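Local coordinates for pertussis toxin-like subunit ArtA (Escherichia coli, PDB 4Z9D), which probably serves as the ADP-ribosyltransferase subunit of a pertussis-like AB5 toxin, binding NAD and inhibiting trimeric G proteins of the host, at residues D21-H26 / Y80-N85; A52-L57 / Y61-Q66. The protein carries 2 engineered substitutions. All coordinates share one frame; numbering follows the deposited sequence.

Contact 1. Residues D21-H26 / Y80-N85. With NAD (nicotinamide-adenine-dinucleotide), chain F.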
loop_
_atom_site.group_PDB
_atom_site.type_symbol
_atom_site.label_atom_id
_atom_site.label_comp_id
_atom_site.label_asym_id
_atom_site.label_seq_id
_atom_site.Cartn_x
_atom_site.Cartn_y
_atom_site.Cartn_z
ATOM N N ASP A 21 0.695 0.167 16.554
ATOM C CA ASP A 21 1.239 1.420 16.025
ATOM C C ASP A 21 0.663 1.884 14.696
ATOM O O ASP A 21 0.783 3.058 14.343
ATOM C CB ASP A 21 2.753 1.287 15.861
ATOM C CG ASP A 21 3.459 1.035 17.170
ATOM O OD1 ASP A 21 2.855 1.326 18.212
ATOM O OD2 ASP A 21 4.603 0.530 17.156
ATOM N N GLY A 22 0.034 0.973 13.960
ATOM C CA GLY A 22 -0.398 1.294 12.613
ATOM C C GLY A 22 0.797 1.428 11.689
ATOM O O GLY A 22 1.898 0.974 12.017
ATOM N N PHE A 23 0.577 2.019 10.519
ATOM C CA PHE A 23 1.651 2.289 9.572
ATOM C C PHE A 23 1.988 3.766 9.546
ATOM O O PHE A 23 1.100 4.599 9.703
ATOM C CB PHE A 23 1.268 1.830 8.157
ATOM C CG PHE A 23 1.010 0.346 8.033
ATOM C CD1 PHE A 23 2.069 -0.547 7.972
ATOM C CD2 PHE A 23 -0.283 -0.147 7.900
ATOM C CE1 PHE A 23 1.844 -1.916 7.832
ATOM C CE2 PHE A 23 -0.513 -1.522 7.747
ATOM C CZ PHE A 23 0.551 -2.399 7.711
ATOM N N ARG A 24 3.265 4.096 9.360
ATOM C CA ARG A 24 3.661 5.487 9.163
ATOM C C ARG A 24 4.575 5.598 7.946
ATOM O O ARG A 24 5.410 4.722 7.704
ATOM C CB ARG A 24 4.351 6.048 10.422
ATOM C CG ARG A 24 4.854 7.485 10.261
ATOM C CD ARG A 24 5.090 8.194 11.610
ATOM N NE ARG A 24 3.877 8.319 12.417
ATOM C CZ ARG A 24 2.946 9.263 12.271
ATOM N NH1 ARG A 24 1.894 9.268 13.076
ATOM N NH2 ARG A 24 3.044 10.186 11.322
ATOM N N SER A 25 4.418 6.670 7.171
ATOM C CA SER A 25 5.218 6.840 5.960
ATOM C C SER A 25 6.673 7.086 6.328
ATOM O O SER A 25 6.978 7.407 7.475
ATOM C CB SER A 25 4.713 8.013 5.124
ATOM O OG SER A 25 4.769 9.220 5.871
ATOM N N HIS A 26 7.563 6.937 5.353
ATOM C CA HIS A 26 8.984 7.230 5.565
ATOM C C HIS A 26 9.221 8.709 5.867
ATOM O O HIS A 26 10.029 9.068 6.729
ATOM C CB HIS A 26 9.808 6.841 4.338
ATOM C CG HIS A 26 9.895 5.368 4.108
ATOM N ND1 HIS A 26 10.722 4.549 4.847
ATOM C CD2 HIS A 26 9.281 4.568 3.200
ATOM C CE1 HIS A 26 10.598 3.306 4.417
ATOM N NE2 HIS A 26 9.735 3.289 3.421
ATOM N N TYR A 80 -1.882 -7.371 5.435
ATOM C CA TYR A 80 -2.823 -6.701 6.323
ATOM C C TYR A 80 -4.066 -6.269 5.564
ATOM O O TYR A 80 -3.969 -5.763 4.443
ATOM C CB TYR A 80 -2.160 -5.482 6.979
ATOM C CG TYR A 80 -1.103 -5.835 7.982
ATOM C CD1 TYR A 80 -1.432 -6.008 9.326
ATOM C CD2 TYR A 80 0.220 -6.003 7.597
ATOM C CE1 TYR A 80 -0.468 -6.332 10.254
ATOM C CE2 TYR A 80 1.189 -6.348 8.513
ATOM C CZ TYR A 80 0.840 -6.503 9.843
ATOM O OH TYR A 80 1.805 -6.832 10.767
ATOM N N ARG A 81 -5.234 -6.477 6.162
ATOM C CA ARG A 81 -6.463 -5.941 5.593
ATOM C C ARG A 81 -6.827 -4.686 6.348
ATOM O O ARG A 81 -6.822 -4.676 7.573
ATOM C CB ARG A 81 -7.618 -6.939 5.664
ATOM C CG ARG A 81 -8.765 -6.501 4.766
ATOM C CD ARG A 81 -10.055 -7.263 5.024
ATOM N NE ARG A 81 -9.884 -8.712 5.059
ATOM C CZ ARG A 81 -10.413 -9.560 4.179
ATOM N NH1 ARG A 81 -11.135 -9.114 3.156
ATOM N NH2 ARG A 81 -10.214 -10.864 4.321
ATOM N N ILE A 82 -7.148 -3.624 5.615
ATOM C CA ILE A 82 -7.280 -2.305 6.224
ATOM C C ILE A 82 -8.549 -1.595 5.791
ATOM O O ILE A 82 -8.864 -1.559 4.610
ATOM C CB ILE A 82 -6.072 -1.405 5.851
ATOM C CG1 ILE A 82 -4.737 -2.114 6.118
ATOM C CG2 ILE A 82 -6.133 -0.038 6.571
ATOM C CD1 ILE A 82 -3.551 -1.441 5.427
ATOM N N ARG A 83 -9.283 -1.013 6.742
ATOM C CA ARG A 83 -10.404 -0.161 6.371
ATOM C C ARG A 83 -9.887 1.183 5.875
ATOM O O ARG A 83 -9.112 1.860 6.554
ATOM C CB ARG A 83 -11.372 0.040 7.541
ATOM C CG ARG A 83 -12.445 1.094 7.261
ATOM C CD ARG A 83 -13.545 1.052 8.317
ATOM N NE ARG A 83 -13.031 1.363 9.649
ATOM C CZ ARG A 83 -12.707 2.587 10.071
ATOM N NH1 ARG A 83 -12.828 3.632 9.258
ATOM N NH2 ARG A 83 -12.256 2.767 11.305
ATOM N N ALA A 84 -10.283 1.549 4.661
ATOM C CA ALA A 84 -9.856 2.814 4.073
ATOM C C ALA A 84 -10.791 3.926 4.514
ATOM O O ALA A 84 -11.975 3.690 4.766
ATOM C CB ALA A 84 -9.829 2.727 2.548
ATOM N N ASN A 85 -10.250 5.127 4.639
ATOM C CA ASN A 85 -11.073 6.310 4.900
ATOM C C ASN A 85 -10.490 7.501 4.141
ATOM O O ASN A 85 -9.812 7.301 3.137
ATOM C CB ASN A 85 -11.206 6.580 6.405
ATOM C CG ASN A 85 -9.880 6.753 7.103
ATOM O OD1 ASN A 85 -8.849 7.005 6.476
ATOM N ND2 ASN A 85 -9.903 6.635 8.434
HETATM P PA NAD F . 7.894 0.529 1.806
HETATM O O1A NAD F . 6.691 1.240 2.313
HETATM O O2A NAD F . 9.213 1.212 1.829
HETATM O O5B NAD F . 7.978 -0.887 2.609
HETATM C C5B NAD F . 9.053 -1.831 2.475
HETATM C C4B NAD F . 9.518 -2.211 3.897
HETATM O O4B NAD F . 10.143 -1.066 4.551
HETATM C C3B NAD F . 8.322 -2.504 4.752
HETATM O O3B NAD F . 7.874 -3.862 4.456
HETATM C C2B NAD F . 8.970 -2.429 6.105
HETATM O O2B NAD F . 9.916 -3.481 6.195
HETATM C C1B NAD F . 9.764 -1.122 5.957
HETATM N N9A NAD F . 9.052 0.187 6.178
HETATM C C8A NAD F . 8.144 0.865 5.477
HETATM N N7A NAD F . 7.891 2.005 6.126
HETATM C C5A NAD F . 8.657 2.048 7.220
HETATM C C6A NAD F . 8.792 2.960 8.200
HETATM N N6A NAD F . 8.040 4.054 8.108
HETATM N N1A NAD F . 9.638 2.787 9.230
HETATM C C2A NAD F . 10.402 1.622 9.269
HETATM N N3A NAD F . 10.244 0.684 8.240
HETATM C C4A NAD F . 9.377 0.920 7.241
HETATM O O3 NAD F . 7.637 0.068 0.317
HETATM P PN NAD F . 6.267 -0.658 -0.174
HETATM O O1N NAD F . 5.089 -0.102 0.547
HETATM O O2N NAD F . 6.496 -2.119 -0.229
HETATM O O5D NAD F . 6.215 -0.066 -1.649
HETATM C C5D NAD F . 7.303 -0.216 -2.571
HETATM C C4D NAD F . 6.768 -0.175 -4.006
HETATM O O4D NAD F . 5.688 -1.171 -4.031
HETATM C C3D NAD F . 6.131 1.187 -4.339
HETATM O O3D NAD F . 6.189 1.443 -5.747
HETATM C C2D NAD F . 4.695 0.892 -3.954
HETATM O O2D NAD F . 3.784 1.831 -4.570
HETATM C C1D NAD F . 4.489 -0.520 -4.488
HETATM N N1N NAD F . 3.256 -1.121 -3.866
HETATM C C2N NAD F . 3.337 -1.799 -2.625
HETATM C C3N NAD F . 2.212 -2.333 -1.995
HETATM C C7N NAD F . 2.309 -3.018 -0.769
HETATM O O7N NAD F . 1.243 -3.742 -0.370
HETATM N N7N NAD F . 3.459 -2.962 -0.091
HETATM C C4N NAD F . 0.975 -2.183 -2.617
HETATM C C5N NAD F . 0.876 -1.524 -3.842
HETATM C C6N NAD F . 1.994 -0.982 -4.468
#
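Phe23 drives the far edge of its ring into the face of Tyr80, with CZ 3.6 Å from Tyr80 CD2. The two rings form a T-shaped (edge-to-face) pair, centroids 5.3 Å apart and planes at 87°. Turning CG of Phe23 beside its own backbone N (chi1 -62°) sends the ring toward strand 77-83, where Ile82 also reaches it: CD1 of the isoleucine lies 3.8 Å from Phe23 CE2, at an oblique angle to the ring. All three side chains are buried, and they meet through carbon atoms alone. Helix 15-21 closes over the cluster through Ile18, which touches both aromatic side chains, and Arg9 makes a cation-pi contact with Phe23. The Tyr80 hydroxyl is not part of this apolar packing; its hydrogen-bond partner is the carbonyl of Arg13.

This packing joins the short strand 23-24, paired antiparallel with strand 124-125, to the four-stranded sheet of this ADP-ribosyltransferase fold. Past Phe23 the packing against 80-85 ends, and the chain turns to the dinucleotide on a more open side, where Arg24 is exposed and His26 partly so. His26 NE2 donates a nearly straight hydrogen bond to the phosphate oxygen O2A of NAD, 2.7 Å long with an angle of 169° at the hydrogen. The same imidazole covers part of the adenine, whose N7A sits 3.3 Å above the ring plane near its rim. Arg24 takes part through its backbone: its carbonyl O receives a weak, bent bond from adenine N6A at 2.7 Å, while its side chain reaches Glu123 in a salt bridge.

Contact 2. Residues A52-L57 / Y61-Q66. With NAD (nicotinamide-adenine-dinucleotide), chain F.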
loop_
_atom_site.group_PDB
_atom_site.type_symbol
_atom_site.label_atom_id
_atom_site.label_comp_id
_atom_site.label_asym_id
_atom_site.label_seq_id
_atom_site.Cartn_x
_atom_site.Cartn_y
_atom_site.Cartn_z
ATOM N N ALA A 52 1.776 2.675 0.649
ATOM C CA ALA A 52 1.161 1.977 -0.476
ATOM C C ALA A 52 0.199 0.890 -0.023
ATOM O O ALA A 52 0.491 0.136 0.905
ATOM C CB ALA A 52 2.232 1.365 -1.362
ATOM N N THR A 53 -0.943 0.800 -0.698
ATOM C CA THR A 53 -1.905 -0.289 -0.485
ATOM C C THR A 53 -2.487 -0.699 -1.833
ATOM O O THR A 53 -2.244 -0.032 -2.840
ATOM C CB THR A 53 -3.072 0.114 0.457
ATOM O OG1 THR A 53 -3.938 1.036 -0.223
ATOM C CG2 THR A 53 -2.573 0.760 1.745
ATOM N N THR A 54 -3.241 -1.799 -1.868
ATOM C CA THR A 54 -3.907 -2.196 -3.103
ATOM C C THR A 54 -5.271 -2.776 -2.769
ATOM O O THR A 54 -5.453 -3.373 -1.705
ATOM C CB THR A 54 -3.090 -3.259 -3.897
ATOM O OG1 THR A 54 -3.832 -3.694 -5.051
ATOM C CG2 THR A 54 -2.809 -4.477 -3.017
ATOM N N THR A 55 -6.229 -2.604 -3.672
ATOM C CA THR A 55 -7.553 -3.190 -3.469
ATOM C C THR A 55 -7.569 -4.673 -3.816
ATOM O O THR A 55 -8.521 -5.386 -3.482
ATOM C CB THR A 55 -8.626 -2.501 -4.316
ATOM O OG1 THR A 55 -8.262 -2.570 -5.701
ATOM C CG2 THR A 55 -8.800 -1.043 -3.890
ATOM N N SER A 56 -6.525 -5.125 -4.504
ATOM C CA SER A 56 -6.499 -6.458 -5.106
ATOM C C SER A 56 -5.741 -7.524 -4.306
ATOM O O SER A 56 -4.521 -7.454 -4.148
ATOM C CB SER A 56 -5.907 -6.353 -6.515
ATOM O OG SER A 56 -5.624 -7.626 -7.071
ATOM N N LEU A 57 -6.479 -8.517 -3.817
ATOM C CA LEU A 57 -5.908 -9.655 -3.116
ATOM C C LEU A 57 -4.925 -10.394 -4.018
ATOM O O LEU A 57 -3.835 -10.795 -3.594
ATOM C CB LEU A 57 -7.023 -10.609 -2.679
ATOM C CG LEU A 57 -6.579 -11.934 -2.061
ATOM C CD1 LEU A 57 -5.892 -11.688 -0.723
ATOM C CD2 LEU A 57 -7.747 -12.902 -1.903
ATOM N N TYR A 61 -0.359 -11.246 -3.476
ATOM C CA TYR A 61 0.502 -12.424 -3.627
ATOM C C TYR A 61 1.700 -12.162 -4.540
ATOM O O TYR A 61 2.809 -12.670 -4.305
ATOM C CB TYR A 61 -0.297 -13.611 -4.162
ATOM C CG TYR A 61 -1.283 -14.146 -3.163
ATOM C CD1 TYR A 61 -0.852 -14.887 -2.067
ATOM C CD2 TYR A 61 -2.641 -13.897 -3.298
ATOM C CE1 TYR A 61 -1.750 -15.386 -1.140
ATOM C CE2 TYR A 61 -3.554 -14.388 -2.373
ATOM C CZ TYR A 61 -3.099 -15.131 -1.299
ATOM O OH TYR A 61 -3.998 -15.616 -0.383
ATOM N N ASN A 62 1.472 -11.386 -5.588
ATOM C CA ASN A 62 2.524 -11.077 -6.547
ATOM C C ASN A 62 3.549 -10.108 -5.989
ATOM O O ASN A 62 4.741 -10.239 -6.244
ATOM C CB ASN A 62 1.922 -10.513 -7.825
ATOM C CG ASN A 62 1.143 -11.555 -8.610
ATOM O OD1 ASN A 62 1.386 -12.764 -8.487
ATOM N ND2 ASN A 62 0.199 -11.091 -9.425
ATOM N N ILE A 63 3.075 -9.113 -5.245
ATOM C CA ILE A 63 3.970 -8.217 -4.513
ATOM C C ILE A 63 4.832 -9.002 -3.512
ATOM O O ILE A 63 6.046 -8.795 -3.416
ATOM C CB ILE A 63 3.163 -7.120 -3.777
ATOM C CG1 ILE A 63 2.526 -6.165 -4.788
ATOM C CG2 ILE A 63 4.039 -6.345 -2.797
ATOM C CD1 ILE A 63 1.456 -5.251 -4.174
ATOM N N ALA A 64 4.204 -9.908 -2.768
ATOM C CA ALA A 64 4.939 -10.720 -1.808
ATOM C C ALA A 64 5.987 -11.597 -2.511
ATOM O O ALA A 64 7.103 -11.762 -2.009
ATOM C CB ALA A 64 3.998 -11.579 -1.018
ATOM N N ARG A 65 5.620 -12.172 -3.654
ATOM C CA ARG A 65 6.562 -12.998 -4.416
ATOM C C ARG A 65 7.801 -12.205 -4.817
ATOM O O ARG A 65 8.933 -12.693 -4.721
ATOM C CB ARG A 65 5.896 -13.554 -5.665
ATOM C CG ARG A 65 6.844 -14.298 -6.591
ATOM C CD ARG A 65 6.063 -14.932 -7.739
ATOM N NE ARG A 65 5.180 -15.985 -7.250
ATOM C CZ ARG A 65 3.863 -15.873 -7.127
ATOM N NH1 ARG A 65 3.256 -14.742 -7.446
ATOM N NH2 ARG A 65 3.158 -16.896 -6.664
ATOM N N GLN A 66 7.566 -10.974 -5.262
ATOM C CA GLN A 66 8.635 -10.078 -5.676
ATOM C C GLN A 66 9.625 -9.864 -4.531
ATOM O O GLN A 66 10.840 -9.956 -4.721
ATOM C CB GLN A 66 8.038 -8.743 -6.141
ATOM C CG GLN A 66 9.042 -7.703 -6.601
ATOM C CD GLN A 66 8.435 -6.307 -6.689
ATOM O OE1 GLN A 66 7.216 -6.137 -6.599
ATOM N NE2 GLN A 66 9.289 -5.301 -6.853
HETATM P PA NAD F . 7.894 0.529 1.806
HETATM O O1A NAD F . 6.691 1.240 2.313
HETATM O O2A NAD F . 9.213 1.212 1.829
HETATM O O5B NAD F . 7.978 -0.887 2.609
HETATM C C5B NAD F . 9.053 -1.831 2.475
HETATM C C4B NAD F . 9.518 -2.211 3.897
HETATM O O4B NAD F . 10.143 -1.066 4.551
HETATM C C3B NAD F . 8.322 -2.504 4.752
HETATM O O3B NAD F . 7.874 -3.862 4.456
HETATM C C2B NAD F . 8.970 -2.429 6.105
HETATM O O2B NAD F . 9.916 -3.481 6.195
HETATM C C1B NAD F . 9.764 -1.122 5.957
HETATM N N9A NAD F . 9.052 0.187 6.178
HETATM C C8A NAD F . 8.144 0.865 5.477
HETATM N N7A NAD F . 7.891 2.005 6.126
HETATM C C5A NAD F . 8.657 2.048 7.220
HETATM C C6A NAD F . 8.792 2.960 8.200
HETATM N N6A NAD F . 8.040 4.054 8.108
HETATM N N1A NAD F . 9.638 2.787 9.230
HETATM C C2A NAD F . 10.402 1.622 9.269
HETATM N N3A NAD F . 10.244 0.684 8.240
HETATM C C4A NAD F . 9.377 0.920 7.241
HETATM O O3 NAD F . 7.637 0.068 0.317
HETATM P PN NAD F . 6.267 -0.658 -0.174
HETATM O O1N NAD F . 5.089 -0.102 0.547
HETATM O O2N NAD F . 6.496 -2.119 -0.229
HETATM O O5D NAD F . 6.215 -0.066 -1.649
HETATM C C5D NAD F . 7.303 -0.216 -2.571
HETATM C C4D NAD F . 6.768 -0.175 -4.006
HETATM O O4D NAD F . 5.688 -1.171 -4.031
HETATM C C3D NAD F . 6.131 1.187 -4.339
HETATM O O3D NAD F . 6.189 1.443 -5.747
HETATM C C2D NAD F . 4.695 0.892 -3.954
HETATM O O2D NAD F . 3.784 1.831 -4.570
HETATM C C1D NAD F . 4.489 -0.520 -4.488
HETATM N N1N NAD F . 3.256 -1.121 -3.866
HETATM C C2N NAD F . 3.337 -1.799 -2.625
HETATM C C3N NAD F . 2.212 -2.333 -1.995
HETATM C C7N NAD F . 2.309 -3.018 -0.769
HETATM O O7N NAD F . 1.243 -3.742 -0.370
HETATM N N7N NAD F . 3.459 -2.962 -0.091
HETATM C C4N NAD F . 0.975 -2.183 -2.617
HETATM C C5N NAD F . 0.876 -1.524 -3.842
HETATM C C6N NAD F . 1.994 -0.982 -4.468
#
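The nicotinamide end of the NAD site lies between strand 50-54 and helix 57-68, and the two meet where Thr54 and Ile63 touch loosely, methyl to methyl, CG2 to CD1 at 4.5 Å. Ile63 extends that same CD1 over one face of the nicotinamide ring, 3.5 Å from NAD C4N. Ala52 approaches the opposite face, its CB 3.6 Å from NAD C2N, so the flat ring is held between two aliphatic groups. The carbonyl O of Thr53 comes within 3.6 Å of NAD C5N.

Between strand and helix the chain bends through an ST turn: Thr54 OG1 accepts a hydrogen bond from the backbone N of Ser56 at 3.1 Å, and is also bonded to Glu59. Ser56 then acts as N-cap, its OG taking the backbone N of Glu59. Leu57 opens helix 57-68 and lies against Tyr61, one turn on. Leucine CG is anti to its backbone N (chi1 174°), and this brings it to 3.9 Å from Tyr61 CE2; the backbone O of Leu57 is closer still, 3.3 Å from Tyr61 CD2, and approaches the ring obliquely. That carbonyl is hydrogen-bonded to Thr60 OG1. Arg79 of strand 77-83 packs on both Leu57 and Tyr61, whose phenol hydroxyl bonds Asp147 on strand 144-152.

In the fold
Along the chain contact 2 is nested inside contact 1: residues 52-57 and 61-66 both fall between 21-26 and 80-85, and helix 57-68 is followed directly by strand 77-83. The two centres are 14 Å apart, and although their nearest atoms come to about 4 Å, the contacts do not touch. NAD bridges them: segment 21-26 meets the adenine and a phosphate, while contact 2 flanks the nicotinamide. Arg9 of strand 6-11 ties both to the dinucleotide as well, bonding NAD and the carbonyl of Ala52 and also making the cation-pi contact with Phe23.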